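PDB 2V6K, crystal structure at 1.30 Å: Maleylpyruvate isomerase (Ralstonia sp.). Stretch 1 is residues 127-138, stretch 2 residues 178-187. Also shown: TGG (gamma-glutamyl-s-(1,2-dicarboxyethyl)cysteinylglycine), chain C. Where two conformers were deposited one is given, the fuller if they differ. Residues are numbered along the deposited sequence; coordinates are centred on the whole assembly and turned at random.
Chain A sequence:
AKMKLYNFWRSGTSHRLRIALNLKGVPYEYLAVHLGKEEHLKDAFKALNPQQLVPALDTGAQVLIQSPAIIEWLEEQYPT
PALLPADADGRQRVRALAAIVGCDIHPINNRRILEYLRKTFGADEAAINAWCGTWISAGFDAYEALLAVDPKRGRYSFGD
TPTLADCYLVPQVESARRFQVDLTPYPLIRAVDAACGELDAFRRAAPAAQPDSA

Stretch 1 (127-138) AINAWCGTWISA
Stretch 2, residues 178-187: RFQVDLTPYP

Residues 127-138 form one unbroken length of helix, with i to i+4 backbone hydrogen bonds such as Cys132 N to Ile128 O (3.0 Å) and Ser137 N to Gly133 O (2.9 Å). Against it lies an irregular segment. Phe179, at phi/psi -92/13, is the first residue to leave a preceding helix; Gln180 follows at 57/42, and Val181 is extended at -80/132. The register is set by two CA-CA approaches, Asn129 to Phe179 at 5.4 Å and Gly133 to Val181 at 5.5 Å, so one helical turn is matched by two residues of the loop. Together the stretches bury 458 Å².

Phe179 carries the largest share, 103 Å². Its CA-to-CB bond points toward the helix, and chi1 of -68° (m) with chi2 of -66° lays one ring face under Cys132, itself an m rotamer (chi1 -68°). The Cys132 SG atom sits 3.5 Å from the centroid of the Phe179 ring, only 5° off the ring normal, while Cys132 CB is 3.9 Å from that centroid and 23° off: a sulfur-aromatic contact and a CH-pi contact on the same face. Ile128 CG2 approaches Phe179 CE1 obliquely at 4.1 Å. At the ring edge, Asn129 OD1 lies 3.3 Å from Phe179 CD1, near the ring plane.

Val181 covers 66 Å². With chi1 at -179° (t), its CG2 is 3.8 Å from Gly133 CA and 4.0 Å from Ile136 CD1 (Ile136 chi1 m, chi2 t), and its CG1 is 3.8 Å from Ser137 OG. The valine therefore packs directly on the backbone at Gly133, where no side chain intervenes.

Asn129, covering 62 Å², has chi1 -76° (m) and chi2 7°; its CA-to-CB bond runs sideways, but its end comes nearer the loop. No clear direct hydrogen bond crosses the contact, and waters make the polar links. Water 1 donates to Asn129 O (2.8 Å) and Phe179 O (2.7 Å). Asn129 ND2 donates to water 2 (3.0 Å), which donates to Gln180 OE1 (2.9 Å), and to water 3 (2.8 Å), which donates to Arg178 O (2.9 Å). Farther along, water 4 donates to Ser137 OG and Asp182 O, both at 2.8 Å.

A type I turn from Leu183 to Tyr186, closed by Tyr186 N to Leu183 O (3.0 Å), brings the tyrosine back toward the helix. With chi1 -43° (m) and chi2 -68°, Tyr186 OH reaches 3.1 Å from Ser137 O and 3.4 Å from Ser137 CB.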

ATOM      1  N   ALA A 127     -10.451  23.256   0.707  1.00  4.33           N
ATOM      2  CA  ALA A 127      -9.931  22.461  -0.407  1.00  4.06           C
ATOM      3  C   ALA A 127      -9.236  21.193   0.084  1.00  4.06           C
ATOM      4  O   ALA A 127      -9.367  20.133  -0.533  1.00  4.31           O
ATOM      5  CB  ALA A 127      -8.987  23.288  -1.261  1.00  4.73           C
ATOM      6  N   ILE A 128      -8.509  21.300   1.196  1.00  4.05           N
ATOM      7  CA  ILE A 128      -7.876  20.136   1.823  1.00  4.33           C
ATOM      8  C   ILE A 128      -8.936  19.125   2.247  1.00  4.83           C
ATOM      9  O   ILE A 128      -8.814  17.939   1.943  1.00  4.88           O
ATOM     10  CB  ILE A 128      -6.977  20.545   3.021  1.00  4.60           C
ATOM     11  CG1 ILE A 128      -5.762  21.367   2.553  1.00  5.45           C
ATOM     12  CG2 ILE A 128      -6.551  19.321   3.844  1.00  5.32           C
ATOM     13  CD1 ILE A 128      -4.825  20.648   1.582  1.00  7.25           C
ATOM     14  N   ASN A 129      -9.992  19.588   2.909  1.00  5.07           N
ATOM     15  CA  ASN A 129     -11.051  18.677   3.322  1.00  6.03           C
ATOM     16  C   ASN A 129     -11.741  18.006   2.138  1.00  4.98           C
ATOM     17  O   ASN A 129     -12.068  16.822   2.206  1.00  5.53           O
ATOM     18  CB  ASN A 129     -12.067  19.380   4.228  1.00  6.83           C
ATOM     19  CG  ASN A 129     -11.554  19.574   5.647  1.00  9.64           C
ATOM     20  OD1 ASN A 129     -10.392  19.304   5.950  1.00 10.52           O
ATOM     21  ND2 ASN A 129     -12.427  20.054   6.524  1.00 15.21           N
ATOM     22  N   ALA A 130     -11.946  18.754   1.051  1.00  4.31           N
ATOM     23  CA  ALA A 130     -12.599  18.198  -0.138  1.00  4.89           C
ATOM     24  C   ALA A 130     -11.731  17.126  -0.794  1.00  4.74           C
ATOM     25  O   ALA A 130     -12.238  16.098  -1.244  1.00  5.09           O
ATOM     26  CB  ALA A 130     -12.941  19.304  -1.130  1.00  5.83           C
ATOM     27  N   TRP A 131     -10.423  17.366  -0.835  1.00  4.26           N
ATOM     28  CA  TRP A 131      -9.461  16.381  -1.323  1.00  4.15           C
ATOM     29  C   TRP A 131      -9.547  15.112  -0.490  1.00  4.26           C
ATOM     30  O   TRP A 131      -9.765  14.021  -1.023  1.00  4.54           O
ATOM     31  CB  TRP A 131      -8.059  16.983  -1.249  1.00  3.93           C
ATOM     32  CG  TRP A 131      -6.877  16.045  -1.416  1.00  2.94           C
ATOM     33  CD1 TRP A 131      -6.270  15.303  -0.443  1.00  4.01           C
ATOM     34  CD2 TRP A 131      -6.125  15.823  -2.616  1.00  3.20           C
ATOM     35  NE1 TRP A 131      -5.201  14.609  -0.971  1.00  3.93           N
ATOM     36  CE2 TRP A 131      -5.077  14.927  -2.297  1.00  3.92           C
ATOM     37  CE3 TRP A 131      -6.228  16.302  -3.930  1.00  4.35           C
ATOM     38  CZ2 TRP A 131      -4.150  14.495  -3.246  1.00  3.88           C
ATOM     39  CZ3 TRP A 131      -5.306  15.878  -4.868  1.00  4.86           C
ATOM     40  CH2 TRP A 131      -4.281  14.984  -4.523  1.00  4.67           C
ATOM     41  N   CYS A 132      -9.403  15.257   0.822  1.00  4.58           N
ATOM     42  CA  CYS A 132      -9.375  14.088   1.691  1.00  4.60           C
ATOM     43  C   CYS A 132     -10.654  13.277   1.595  1.00  5.02           C
ATOM     44  O   CYS A 132     -10.607  12.045   1.529  1.00  4.69           O
ATOM     45  CB  CYS A 132      -9.103  14.486   3.137  1.00  4.63           C
ATOM     46  SG  CYS A 132      -7.429  15.127   3.382  1.00  6.02           S
ATOM     47  N   GLY A 133     -11.790  13.968   1.568  1.00  4.58           N
ATOM     48  CA  GLY A 133     -13.087  13.312   1.443  1.00  5.08           C
ATOM     49  C   GLY A 133     -13.256  12.584   0.123  1.00  4.78           C
ATOM     50  O   GLY A 133     -13.912  11.551   0.067  1.00  5.11           O
ATOM     51  N   THR A 134     -12.665  13.109  -0.944  1.00  4.73           N
ATOM     52  CA  THR A 134     -12.733  12.444  -2.243  1.00  4.80           C
ATOM     53  C   THR A 134     -12.150  11.031  -2.155  1.00  4.29           C
ATOM     54  O   THR A 134     -12.794  10.053  -2.559  1.00  4.81           O
ATOM     55  CB  THR A 134     -12.018  13.268  -3.334  1.00  5.02           C
ATOM     56  OG1 THR A 134     -12.673  14.538  -3.453  1.00  5.57           O
ATOM     57  CG2 THR A 134     -12.058  12.562  -4.683  1.00  6.04           C
ATOM     58  N   TRP A 135     -10.943  10.921  -1.612  1.00  3.66           N
ATOM     59  CA  TRP A 135     -10.271   9.622  -1.579  1.00  4.46           C
ATOM     60  C   TRP A 135     -10.836   8.695  -0.517  1.00  4.32           C
ATOM     61  O   TRP A 135     -10.933   7.487  -0.750  1.00  4.39           O
ATOM     62  CB  TRP A 135      -8.745   9.786  -1.496  1.00  4.76           C
ATOM     63  CG  TRP A 135      -8.312  10.887  -2.414  1.00  4.63           C
ATOM     64  CD1 TRP A 135      -7.722  12.063  -2.057  1.00  4.93           C
ATOM     65  CD2 TRP A 135      -8.534  10.961  -3.833  1.00  4.13           C
ATOM     66  NE1 TRP A 135      -7.535  12.852  -3.169  1.00  4.65           N
ATOM     67  CE2 TRP A 135      -8.023  12.199  -4.269  1.00  3.70           C
ATOM     68  CE3 TRP A 135      -9.099  10.091  -4.778  1.00  4.90           C
ATOM     69  CZ2 TRP A 135      -8.073  12.603  -5.609  1.00  4.64           C
ATOM     70  CZ3 TRP A 135      -9.152  10.494  -6.116  1.00  5.15           C
ATOM     71  CH2 TRP A 135      -8.636  11.740  -6.515  1.00  5.30           C
ATOM     72  N   ILE A 136     -11.234   9.248   0.623  1.00  4.09           N
ATOM     73  CA  ILE A 136     -11.870   8.438   1.658  1.00  4.01           C
ATOM     74  C   ILE A 136     -13.202   7.885   1.160  1.00  4.71           C
ATOM     75  O   ILE A 136     -13.473   6.693   1.309  1.00  4.92           O
ATOM     76  CB  ILE A 136     -12.049   9.227   2.967  1.00  4.64           C
ATOM     77  CG1 ILE A 136     -10.680   9.473   3.602  1.00  4.83           C
ATOM     78  CG2 ILE A 136     -12.957   8.468   3.934  1.00  4.85           C
ATOM     79  CD1 ILE A 136     -10.669  10.537   4.682  1.00  5.35           C
ATOM     80  N   SER A 137     -14.031   8.726   0.544  1.00  4.28           N
ATOM     81  CA  SER A 137     -15.325   8.261   0.060  0.50  4.46           C
ATOM     82  C   SER A 137     -15.188   7.201  -1.026  1.00  4.81           C
ATOM     83  O   SER A 137     -15.924   6.224  -1.032  1.00  4.61           O
ATOM     84  CB  SER A 137     -16.173   9.427  -0.429  0.50  4.89           C
ATOM     85  OG  SER A 137     -16.459  10.299   0.648  0.50  3.26           O
ATOM     86  N   ALA A 138     -14.237   7.381  -1.941  1.00  4.42           N
ATOM     87  CA  ALA A 138     -14.040   6.402  -3.003  1.00  4.61           C
ATOM     88  C   ALA A 138     -13.616   5.058  -2.412  1.00  4.43           C
ATOM     89  O   ALA A 138     -14.151   4.007  -2.787  1.00  5.14           O
ATOM     90  CB  ALA A 138     -13.007   6.898  -4.012  1.00  5.41           C
ATOM     91  N   ARG A 178     -11.887  13.383  11.279  1.00  7.27           N
ATOM     92  CA  ARG A 178     -11.040  14.575  11.312  0.50  7.85           C
ATOM     93  C   ARG A 178     -11.316  15.497  10.118  1.00  7.86           C
ATOM     94  O   ARG A 178     -11.369  16.725  10.257  1.00  8.15           O
ATOM     95  CB  ARG A 178      -9.565  14.155  11.336  0.50  9.35           C
ATOM     96  CG  ARG A 178      -8.565  15.292  11.244  0.50 11.08           C
ATOM     97  CD  ARG A 178      -7.170  14.769  10.950  0.50 12.66           C
ATOM     98  NE  ARG A 178      -6.199  15.855  10.868  0.50 12.43           N
ATOM     99  CZ  ARG A 178      -4.922  15.710  10.524  0.50 13.32           C
ATOM    100  NH1 ARG A 178      -4.432  14.514  10.217  0.50 11.48           N
ATOM    101  NH2 ARG A 178      -4.130  16.769  10.484  0.50 10.98           N
ATOM    102  N   PHE A 179     -11.484  14.900   8.943  1.00  7.46           N
ATOM    103  CA  PHE A 179     -11.708  15.675   7.721  1.00  7.20           C
ATOM    104  C   PHE A 179     -13.180  15.920   7.396  1.00  6.96           C
ATOM    105  O   PHE A 179     -13.511  16.345   6.285  1.00  7.26           O
ATOM    106  CB  PHE A 179     -10.944  15.059   6.543  1.00  7.39           C
ATOM    107  CG  PHE A 179      -9.458  15.181   6.676  1.00  7.14           C
ATOM    108  CD1 PHE A 179      -8.852  16.440   6.648  1.00  7.97           C
ATOM    109  CD2 PHE A 179      -8.656  14.054   6.839  1.00  8.46           C
ATOM    110  CE1 PHE A 179      -7.474  16.578   6.780  1.00  8.63           C
ATOM    111  CE2 PHE A 179      -7.266  14.182   6.964  1.00  9.21           C
ATOM    112  CZ  PHE A 179      -6.680  15.449   6.938  1.00  9.00           C
ATOM    113  N   GLN A 180     -14.043  15.644   8.377  1.00  7.31           N
ATOM    114  CA  GLN A 180     -15.483  15.915   8.301  0.50  7.80           C
ATOM    115  C   GLN A 180     -16.152  15.235   7.108  1.00  7.45           C
ATOM    116  O   GLN A 180     -17.011  15.801   6.430  1.00  8.57           O
ATOM    117  CB  GLN A 180     -15.761  17.422   8.332  0.50  8.52           C
ATOM    118  CG  GLN A 180     -15.414  18.074   9.666  0.50 10.86           C
ATOM    119  CD  GLN A 180     -15.613  19.576   9.657  0.50 12.65           C
ATOM    120  OE1 GLN A 180     -15.056  20.284   8.818  0.50 15.74           O
ATOM    121  NE2 GLN A 180     -16.403  20.070  10.601  0.50 16.05           N
ATOM    122  N   VAL A 181     -15.758  13.989   6.874  1.00  6.07           N
ATOM    123  CA  VAL A 181     -16.363  13.178   5.827  1.00  6.26           C
ATOM    124  C   VAL A 181     -17.686  12.623   6.339  1.00  6.58           C
ATOM    125  O   VAL A 181     -17.750  12.092   7.449  1.00  7.90           O
ATOM    126  CB  VAL A 181     -15.433  12.009   5.437  1.00  6.22           C
ATOM    127  CG1 VAL A 181     -16.045  11.166   4.321  1.00  8.39           C
ATOM    128  CG2 VAL A 181     -14.064  12.536   5.031  1.00  8.07           C
ATOM    129  N   ASP A 182     -18.732  12.750   5.529  1.00  5.87           N
ATOM    130  CA  ASP A 182     -20.025  12.156   5.845  1.00  7.05           C
ATOM    131  C   ASP A 182     -19.912  10.637   5.799  1.00  6.87           C
ATOM    132  O   ASP A 182     -19.639  10.054   4.747  1.00  8.50           O
ATOM    133  CB  ASP A 182     -21.087  12.642   4.856  1.00  8.26           C
ATOM    134  CG  ASP A 182     -22.482  12.138   5.191  1.00 10.17           C
ATOM    135  OD1 ASP A 182     -22.687  11.599   6.303  1.00  9.90           O
ATOM    136  OD2 ASP A 182     -23.379  12.295   4.335  1.00 15.59           O
ATOM    137  N   LEU A 183     -20.106  10.008   6.955  1.00  6.67           N
ATOM    138  CA  LEU A 183     -20.008   8.552   7.063  1.00  6.10           C
ATOM    139  C   LEU A 183     -21.363   7.856   6.988  1.00  5.57           C
ATOM    140  O   LEU A 183     -21.431   6.631   7.055  1.00  5.74           O
ATOM    141  CB  LEU A 183     -19.267   8.146   8.342  1.00  6.63           C
ATOM    142  CG  LEU A 183     -17.798   8.573   8.402  1.00  8.23           C
ATOM    143  CD1 LEU A 183     -17.203   8.239   9.764  1.00 12.82           C
ATOM    144  CD2 LEU A 183     -17.001   7.911   7.292  1.00 10.20           C
ATOM    145  N   THR A 184     -22.437   8.624   6.817  1.00  5.75           N
ATOM    146  CA  THR A 184     -23.769   8.030   6.689  1.00  6.02           C
ATOM    147  C   THR A 184     -23.838   6.907   5.636  1.00  6.04           C
ATOM    148  O   THR A 184     -24.471   5.885   5.886  1.00  5.27           O
ATOM    149  CB  THR A 184     -24.859   9.092   6.418  1.00  6.51           C
ATOM    150  OG1 THR A 184     -24.731  10.154   7.366  1.00  8.83           O
ATOM    151  CG2 THR A 184     -26.262   8.483   6.542  1.00  6.74           C
ATOM    152  N   PRO A 185     -23.210   7.093   4.452  1.00  4.86           N
ATOM    153  CA  PRO A 185     -23.296   6.033   3.437  1.00  5.43           C
ATOM    154  C   PRO A 185     -22.630   4.701   3.773  1.00  5.11           C
ATOM    155  O   PRO A 185     -22.760   3.752   2.996  1.00  6.19           O
ATOM    156  CB  PRO A 185     -22.591   6.656   2.225  1.00  5.26           C
ATOM    157  CG  PRO A 185     -22.691   8.125   2.451  1.00  5.98           C
ATOM    158  CD  PRO A 185     -22.496   8.271   3.922  1.00  5.33           C
ATOM    159  N   TYR A 186     -21.932   4.627   4.905  1.00  5.40           N
ATOM    160  CA  TYR A 186     -21.129   3.446   5.240  1.00  5.32           C
ATOM    161  C   TYR A 186     -21.539   2.811   6.566  1.00  5.26           C
ATOM    162  O   TYR A 186     -20.738   2.747   7.495  1.00  5.62           O
ATOM    163  CB  TYR A 186     -19.632   3.802   5.236  1.00  6.29           C
ATOM    164  CG  TYR A 186     -19.263   4.671   4.063  1.00  4.49           C
ATOM    165  CD1 TYR A 186     -19.299   4.166   2.769  1.00  6.72           C
ATOM    166  CD2 TYR A 186     -18.909   6.005   4.243  1.00  5.70           C
ATOM    167  CE1 TYR A 186     -18.999   4.955   1.684  1.00  6.27           C
ATOM    168  CE2 TYR A 186     -18.596   6.810   3.152  1.00  5.73           C
ATOM    169  CZ  TYR A 186     -18.644   6.272   1.880  1.00  7.06           C
ATOM    170  OH  TYR A 186     -18.341   7.047   0.784  1.00  8.76           O
ATOM    171  N   PRO A 187     -22.788   2.322   6.660  1.00  5.00           N
ATOM    172  CA  PRO A 187     -23.233   1.752   7.928  1.00  4.67           C
ATOM    173  C   PRO A 187     -22.459   0.509   8.360  1.00  5.04           C
ATOM    174  O   PRO A 187     -22.297   0.282   9.557  1.00  5.35           O
ATOM    175  CB  PRO A 187     -24.699   1.399   7.658  1.00  4.96           C
ATOM    176  CG  PRO A 187     -24.772   1.213   6.174  1.00  5.15           C
ATOM    177  CD  PRO A 187     -23.850   2.262   5.640  1.00  5.02           C
TER
HETATM  178  OC1 TGG C1213       2.453   2.323   6.363  1.00  8.53           O
HETATM  179  CO1 TGG C1213       3.592   2.832   6.373  1.00  7.71           C
HETATM  180  OT1 TGG C1213       4.404   2.699   7.312  1.00  7.87           O
HETATM  181  CA1 TGG C1213       4.002   3.632   5.170  1.00  7.94           C
HETATM  182  NN1 TGG C1213       3.461   3.032   3.956  1.00  8.80           N
HETATM  183  CB1 TGG C1213       3.475   5.060   5.262  1.00  8.71           C
HETATM  184  CG1 TGG C1213       4.091   5.803   6.436  1.00  7.87           C
HETATM  185  CD1 TGG C1213       3.851   7.306   6.434  1.00 11.53           C
HETATM  186  OE1 TGG C1213       2.888   7.765   5.515  1.00  8.77           O
HETATM  187  NN2 TGG C1213       3.571   7.764   7.759  1.00  7.78           N
HETATM  188  CA2 TGG C1213       2.959   9.036   8.037  1.00  7.01           C
HETATM  189  CO2 TGG C1213       4.132  10.006   7.990  1.00  9.77           C
HETATM  190  OC2 TGG C1213       5.062   9.836   9.031  1.00  8.13           O
HETATM  191  NN3 TGG C1213       3.784  11.370   7.729  1.00  8.27           N
HETATM  192  CA3 TGG C1213       4.781  12.410   7.887  1.00  8.57           C
HETATM  193  CO3 TGG C1213       4.739  13.331   6.702  1.00  9.97           C
HETATM  194  OC3 TGG C1213       3.918  13.114   5.788  1.00  8.78           O
HETATM  195  OT3 TGG C1213       5.542  14.293   6.709  1.00 10.18           O
HETATM  196  CB2 TGG C1213       2.273   8.801   9.368  1.00  8.39           C
HETATM  197  SG2 TGG C1213       1.664  10.224  10.184  1.00  9.73           S
HETATM  198  CD2 TGG C1213       0.302  10.904   9.300  1.00  9.76           C
HETATM  199  CE2 TGG C1213      -0.909  10.015   9.461  1.00 12.94           C
HETATM  200  OE2 TGG C1213      -1.870  10.380  10.177  1.00 13.45           O
HETATM  201  OF2 TGG C1213      -0.925   8.911   8.869  1.00 14.73           O
HETATM  202  CF2 TGG C1213       0.111  12.294   9.907  1.00 11.69           C
HETATM  203  CH2 TGG C1213      -0.891  13.155   9.179  1.00 12.64           C
HETATM  204  OI2 TGG C1213      -1.254  12.834   8.033  1.00 11.33           O
HETATM  205  OJ2 TGG C1213      -1.327  14.168   9.775  1.00 14.59           O
HETATM  206  O   HOH W   1     -14.194  15.902   3.724  1.00 17.92           O
HETATM  207  O   HOH W   2     -15.365  20.254   5.919  1.00 34.54           O
HETATM  208  O   HOH W   3     -11.354  19.375   9.070  1.00 37.61           O
HETATM  209  O   HOH W   4     -18.809  10.589   2.162  1.00 22.16           O